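Side-chain contacts in BT_4661 (Bacteroides thetaiotaomicron, PDB 4AK2), which binds heparin and heparan sulphate chains, probably at the bacterial cell surface, as a SusE-like protein of the heparin utilisation locus, represented here by its ligand-binding domain: residues A[173-178]-A[236-241]; A[190-193]-A[198-201]. All coordinates share one frame; numbering follows the deposited sequence.

How the contacts relate
Both contacts gather round the helix 187-195. Contact 1 is a polar surface contact, tying the loop ahead of strand 178-179 to the turn between strands 237-238 and 241-254; of the residues that touch, H175 is the buried one. Contact 2 is partly buried and packs the helix against the loop that follows it, which carries T201 of the glycan pocket. Side-chain hydrogen bonds make contact 1, whereas contact 2 has an indole and a methyl group at its centre and water bridges beside them. Their centres are about 14 Å apart, and they touch where E190 OE2 probably accepts a hydrogen bond from N238 ND2 and M191 packs against W236 and R237.

Contact 1 (A[173-178]-A[236-241]); sequences DSHISG and WRNKDG
H175 and S174 reach from a surface loop to a beta hairpin whose type I turn, N238 to G241, links strands 237-238 and 241-254. Two direct hydrogen bonds make the join. H175 NE2 donates to N238 OD1 over 2.9 Å with an N-H...O angle of 162°. The acceptor lies near the imidazole plane at the ring edge, whereas NE2 stands above the carbonyl plane of the amide and not on a lone pair; ring and amide planes are 68° apart. S174 OG gives the second bond, 2.7 Å to D240 OD2, which it meets on the anti side of the carboxylate.

Within the turn, N238 OD1 also accepts from G241 N at 3.2 Å, an Asx motif. With CG lodged between the backbone N and carbonyl carbon (chi1 68°), the N238 amide folds back over its own turn, where OD1 takes the G241 N-H as well as that of H175. The other end of that amide is held by E190 of the helix 187-195, while F187 stacks on the H175 ring.

Water adds a further link: water 1 donates to S174 OG at 2.7 Å and accepts from N238 ND2 at 3.0 Å. At the ring edge, H175 CE1 lies 3.2 Å from G241 O.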
loop_
_atom_site.group_PDB
_atom_site.type_symbol
_atom_site.label_atom_id
_atom_site.label_comp_id
_atom_site.label_asym_id
_atom_site.label_seq_id
_atom_site.Cartn_x
_atom_site.Cartn_y
_atom_site.Cartn_z
ATOM N N ASP A 173 14.431 -5.099 -11.652
ATOM C CA ASP A 173 14.970 -3.781 -11.337
ATOM C C ASP A 173 14.539 -2.764 -12.390
ATOM O O ASP A 173 14.467 -1.566 -12.114
ATOM C CB ASP A 173 16.481 -3.840 -11.143
ATOM C CG ASP A 173 16.873 -4.227 -9.719
ATOM O OD1 ASP A 173 16.081 -4.026 -8.756
ATOM O OD2 ASP A 173 18.003 -4.716 -9.557
ATOM N N SER A 174 14.196 -3.251 -13.582
ATOM C CA SER A 174 13.738 -2.365 -14.643
ATOM C C SER A 174 12.342 -1.739 -14.371
ATOM O O SER A 174 11.969 -0.778 -15.057
ATOM C CB SER A 174 13.791 -3.068 -15.985
ATOM O OG SER A 174 12.892 -4.174 -15.907
ATOM N N HIS A 175 11.606 -2.233 -13.366
ATOM C CA HIS A 175 10.415 -1.547 -12.848
ATOM C C HIS A 175 10.848 -0.442 -11.908
ATOM O O HIS A 175 10.908 -0.627 -10.696
ATOM C CB HIS A 175 9.503 -2.533 -12.120
ATOM C CG HIS A 175 8.849 -3.562 -13.026
ATOM N ND1 HIS A 175 7.928 -4.445 -12.559
ATOM C CD2 HIS A 175 8.964 -3.786 -14.387
ATOM C CE1 HIS A 175 7.506 -5.224 -13.591
ATOM N NE2 HIS A 175 8.118 -4.795 -14.715
ATOM N N ILE A 176 11.193 0.709 -12.473
ATOM C CA ILE A 176 11.856 1.762 -11.704
ATOM C C ILE A 176 10.876 2.380 -10.701
ATOM O O ILE A 176 9.756 2.777 -11.077
ATOM C CB ILE A 176 12.479 2.846 -12.633
ATOM C CG1 ILE A 176 13.594 2.187 -13.482
ATOM C CG2 ILE A 176 13.040 4.002 -11.810
ATOM C CD1 ILE A 176 14.202 3.055 -14.576
ATOM N N SER A 177 11.295 2.450 -9.436
ATOM C CA SER A 177 10.468 2.980 -8.346
ATOM C C SER A 177 10.399 4.500 -8.353
ATOM O O SER A 177 11.295 5.171 -8.860
ATOM C CB SER A 177 11.039 2.543 -7.016
ATOM O OG SER A 177 11.027 1.125 -6.917
ATOM N N GLY A 178 9.349 5.058 -7.785
ATOM C CA GLY A 178 9.246 6.467 -7.454
ATOM C C GLY A 178 7.954 7.093 -7.899
ATOM O O GLY A 178 7.014 6.402 -8.344
ATOM N N TRP A 236 -1.048 -4.608 -15.113
ATOM C CA TRP A 236 0.095 -4.238 -14.282
ATOM C C TRP A 236 1.194 -5.237 -14.529
ATOM O O TRP A 236 1.483 -6.115 -13.703
ATOM C CB TRP A 236 -0.317 -4.173 -12.830
ATOM C CG TRP A 236 -1.257 -3.056 -12.522
ATOM C CD1 TRP A 236 -2.666 -3.027 -12.630
ATOM C CD2 TRP A 236 -0.861 -1.730 -12.055
ATOM N NE1 TRP A 236 -3.145 -1.784 -12.256
ATOM C CE2 TRP A 236 -2.088 -0.971 -11.865
ATOM C CE3 TRP A 236 0.370 -1.134 -11.728
ATOM C CZ2 TRP A 236 -2.079 0.338 -11.411
ATOM C CZ3 TRP A 236 0.381 0.188 -11.266
ATOM C CH2 TRP A 236 -0.818 0.920 -11.135
ATOM N N ARG A 237 1.817 -5.093 -15.691
ATOM C CA ARG A 237 2.823 -6.023 -16.193
ATOM C C ARG A 237 3.485 -5.364 -17.401
ATOM O O ARG A 237 2.919 -4.468 -18.050
ATOM C CB ARG A 237 2.169 -7.350 -16.609
ATOM C CG ARG A 237 1.387 -7.275 -17.922
ATOM C CD ARG A 237 0.666 -8.598 -18.270
ATOM N NE ARG A 237 1.609 -9.664 -18.658
ATOM C CZ ARG A 237 1.439 -10.577 -19.622
ATOM N NH1 ARG A 237 0.303 -10.683 -20.284
ATOM N NH2 ARG A 237 2.426 -11.419 -19.917
ATOM N N ASN A 238 4.655 -5.863 -17.727
ATOM C CA ASN A 238 5.298 -5.547 -18.985
ATOM C C ASN A 238 6.150 -6.756 -19.378
ATOM O O ASN A 238 6.040 -7.830 -18.738
ATOM C CB ASN A 238 6.068 -4.215 -18.943
ATOM C CG ASN A 238 7.311 -4.244 -18.042
ATOM O OD1 ASN A 238 7.744 -5.278 -17.553
ATOM N ND2 ASN A 238 7.874 -3.072 -17.817
ATOM N N LYS A 239 6.893 -6.645 -20.481
ATOM C CA LYS A 239 7.622 -7.793 -21.011
ATOM C C LYS A 239 8.612 -8.322 -19.991
ATOM O O LYS A 239 8.784 -9.564 -19.828
ATOM C CB LYS A 239 8.290 -7.462 -22.351
ATOM N N ASP A 240 9.236 -7.391 -19.248
ATOM C CA ASP A 240 10.162 -7.815 -18.197
ATOM C C ASP A 240 9.494 -8.569 -17.043
ATOM O O ASP A 240 10.165 -9.297 -16.328
ATOM C CB ASP A 240 11.023 -6.662 -17.690
ATOM C CG ASP A 240 12.024 -6.185 -18.721
ATOM O OD1 ASP A 240 12.219 -6.825 -19.789
ATOM O OD2 ASP A 240 12.646 -5.155 -18.415
ATOM N N GLY A 241 8.215 -8.351 -16.825
ATOM C CA GLY A 241 7.511 -9.101 -15.798
ATOM C C GLY A 241 6.272 -8.444 -15.253
ATOM O O GLY A 241 5.986 -7.272 -15.500
HETATM O O HOH W 1 10.806 -2.933 -17.143
#

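Contact 2 (A[190-193]-A[198-201]); sequences EMWN and TAGT. With SGN (2-deoxy-6-O-sulfo-2-(sulfoamino)-alpha-D-glucopyranose), chain B.
W192 points from the helix 187-195 toward A199 and G200, where the loop after the helix folds back against it beside the glycan pocket. The pyrrole side of the indole does the touching. CD1 meets A199 CB at 3.8 Å and G200 O at 3.2 Å, both oblique to the ring, and the alanine methyl also rests on W192 O, filling the angle between indole and helix backbone. NE1 donates to S202 O, which helps fix the rotation of the ring, and the F164 ring meets the indole with planes at about 60°. A leucine here would probably leave S202 O without its indole donor and open a gap beside the A199 methyl.

N193, next on the helix, is turned so that its amide reaches the same loop through water. Its OD1 accepts from water 2, which also donates to G200 O at 2.7 Å, and from water 3, which in turn accepts from G200 N at 3.0 Å. Both polar backbone atoms of that glycine are thereby bridged to one side-chain oxygen.

T201 points away from the helix and serves the ligand. Its hydroxyl, set between the backbone N and carbonyl carbon (chi1 59°), donates to the 6-O-sulfate of the bound glucosamine residue, with T201 OG1 2.9 Å from SGN O6S.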
loop_
_atom_site.group_PDB
_atom_site.type_symbol
_atom_site.label_atom_id
_atom_site.label_comp_id
_atom_site.label_asym_id
_atom_site.label_seq_id
_atom_site.Cartn_x
_atom_site.Cartn_y
_atom_site.Cartn_z
ATOM N N GLU A 190 5.389 4.279 -17.452
ATOM C CA GLU A 190 5.180 3.212 -18.413
ATOM C C GLU A 190 3.707 2.691 -18.304
ATOM O O GLU A 190 3.002 2.528 -19.323
ATOM C CB GLU A 190 6.169 2.079 -18.187
ATOM C CG GLU A 190 5.983 1.009 -19.230
ATOM C CD GLU A 190 6.999 -0.109 -19.148
ATOM O OE1 GLU A 190 8.064 0.082 -18.518
ATOM O OE2 GLU A 190 6.731 -1.175 -19.739
ATOM N N MET A 191 3.227 2.448 -17.079
ATOM C CA MET A 191 1.834 2.055 -16.875
ATOM C C MET A 191 0.876 3.111 -17.421
ATOM O O MET A 191 -0.097 2.795 -18.119
ATOM C CB MET A 191 1.562 1.785 -15.403
ATOM C CG MET A 191 2.227 0.513 -14.879
ATOM S SD MET A 191 1.803 -1.002 -15.761
ATOM C CE MET A 191 3.188 -1.194 -16.906
ATOM N N TRP A 192 1.116 4.372 -17.087
ATOM C CA TRP A 192 0.237 5.419 -17.555
ATOM C C TRP A 192 0.169 5.453 -19.056
ATOM O O TRP A 192 -0.909 5.526 -19.649
ATOM C CB TRP A 192 0.721 6.784 -17.025
ATOM C CG TRP A 192 -0.107 7.301 -15.884
ATOM C CD1 TRP A 192 -0.773 8.534 -15.811
ATOM C CD2 TRP A 192 -0.472 6.597 -14.631
ATOM N NE1 TRP A 192 -1.472 8.645 -14.634
ATOM C CE2 TRP A 192 -1.326 7.528 -13.870
ATOM C CE3 TRP A 192 -0.145 5.356 -14.054
ATOM C CZ2 TRP A 192 -1.826 7.194 -12.616
ATOM C CZ3 TRP A 192 -0.681 5.035 -12.796
ATOM C CH2 TRP A 192 -1.482 5.934 -12.094
ATOM N N ASN A 193 1.344 5.426 -19.684
ATOM C CA ASN A 193 1.395 5.475 -21.124
ATOM C C ASN A 193 0.684 4.280 -21.786
ATOM O O ASN A 193 0.065 4.414 -22.853
ATOM C CB ASN A 193 2.842 5.598 -21.568
ATOM C CG ASN A 193 3.533 6.908 -21.076
ATOM O OD1 ASN A 193 2.951 7.813 -20.410
ATOM N ND2 ASN A 193 4.815 6.995 -21.388
ATOM N N THR A 198 -1.413 10.010 -23.881
ATOM C CA THR A 198 -1.624 11.386 -23.385
ATOM C C THR A 198 -1.958 11.475 -21.890
ATOM O O THR A 198 -2.253 12.546 -21.377
ATOM C CB THR A 198 -2.735 12.111 -24.185
ATOM O OG1 THR A 198 -3.998 11.460 -23.924
ATOM C CG2 THR A 198 -2.432 12.061 -25.669
ATOM N N ALA A 199 -1.935 10.349 -21.183
ATOM C CA ALA A 199 -2.345 10.359 -19.769
ATOM C C ALA A 199 -1.467 11.254 -18.872
ATOM O O ALA A 199 -1.950 11.759 -17.849
ATOM C CB ALA A 199 -2.434 8.942 -19.197
ATOM N N GLY A 200 -0.186 11.437 -19.227
ATOM C CA GLY A 200 0.688 12.352 -18.482
ATOM C C GLY A 200 0.829 11.986 -17.020
ATOM O O GLY A 200 1.231 10.858 -16.695
ATOM N N THR A 201 0.496 12.920 -16.130
ATOM C CA THR A 201 0.527 12.625 -14.695
ATOM C C THR A 201 -0.883 12.740 -14.123
ATOM O O THR A 201 -1.066 12.933 -12.930
ATOM C CB THR A 201 1.500 13.551 -13.936
ATOM O OG1 THR A 201 1.104 14.916 -14.128
ATOM C CG2 THR A 201 2.948 13.397 -14.445
HETATM C C1 SGN B . -3.702 16.997 -14.968
HETATM C C2 SGN B . -4.002 16.969 -13.466
HETATM C C3 SGN B . -3.329 18.181 -12.811
HETATM C C4 SGN B . -1.853 18.235 -13.161
HETATM C C5 SGN B . -1.633 18.232 -14.677
HETATM C C6 SGN B . -0.142 18.062 -14.991
HETATM N N2 SGN B . -5.445 16.940 -13.257
HETATM O O1 SGN B . -4.386 18.076 -15.598
HETATM O O3 SGN B . -3.491 18.036 -11.399
HETATM O O4 SGN B . -1.319 19.502 -12.741
HETATM O O5 SGN B . -2.295 17.074 -15.187
HETATM O O6 SGN B . 0.067 18.105 -16.390
HETATM S S1 SGN B . -6.319 15.612 -13.366
HETATM O O1S SGN B . -7.535 15.829 -12.613
HETATM O O2S SGN B . -6.599 15.233 -14.727
HETATM O O3S SGN B . -5.461 14.483 -12.706
HETATM S S2 SGN B . 1.461 17.788 -16.963
HETATM O O4S SGN B . 2.389 18.847 -16.569
HETATM O O5S SGN B . 1.266 17.794 -18.593
HETATM O O6S SGN B . 1.824 16.429 -16.539
HETATM O O HOH W 2 3.356 9.405 -17.644
HETATM O O HOH W 3 0.675 8.864 -20.389
#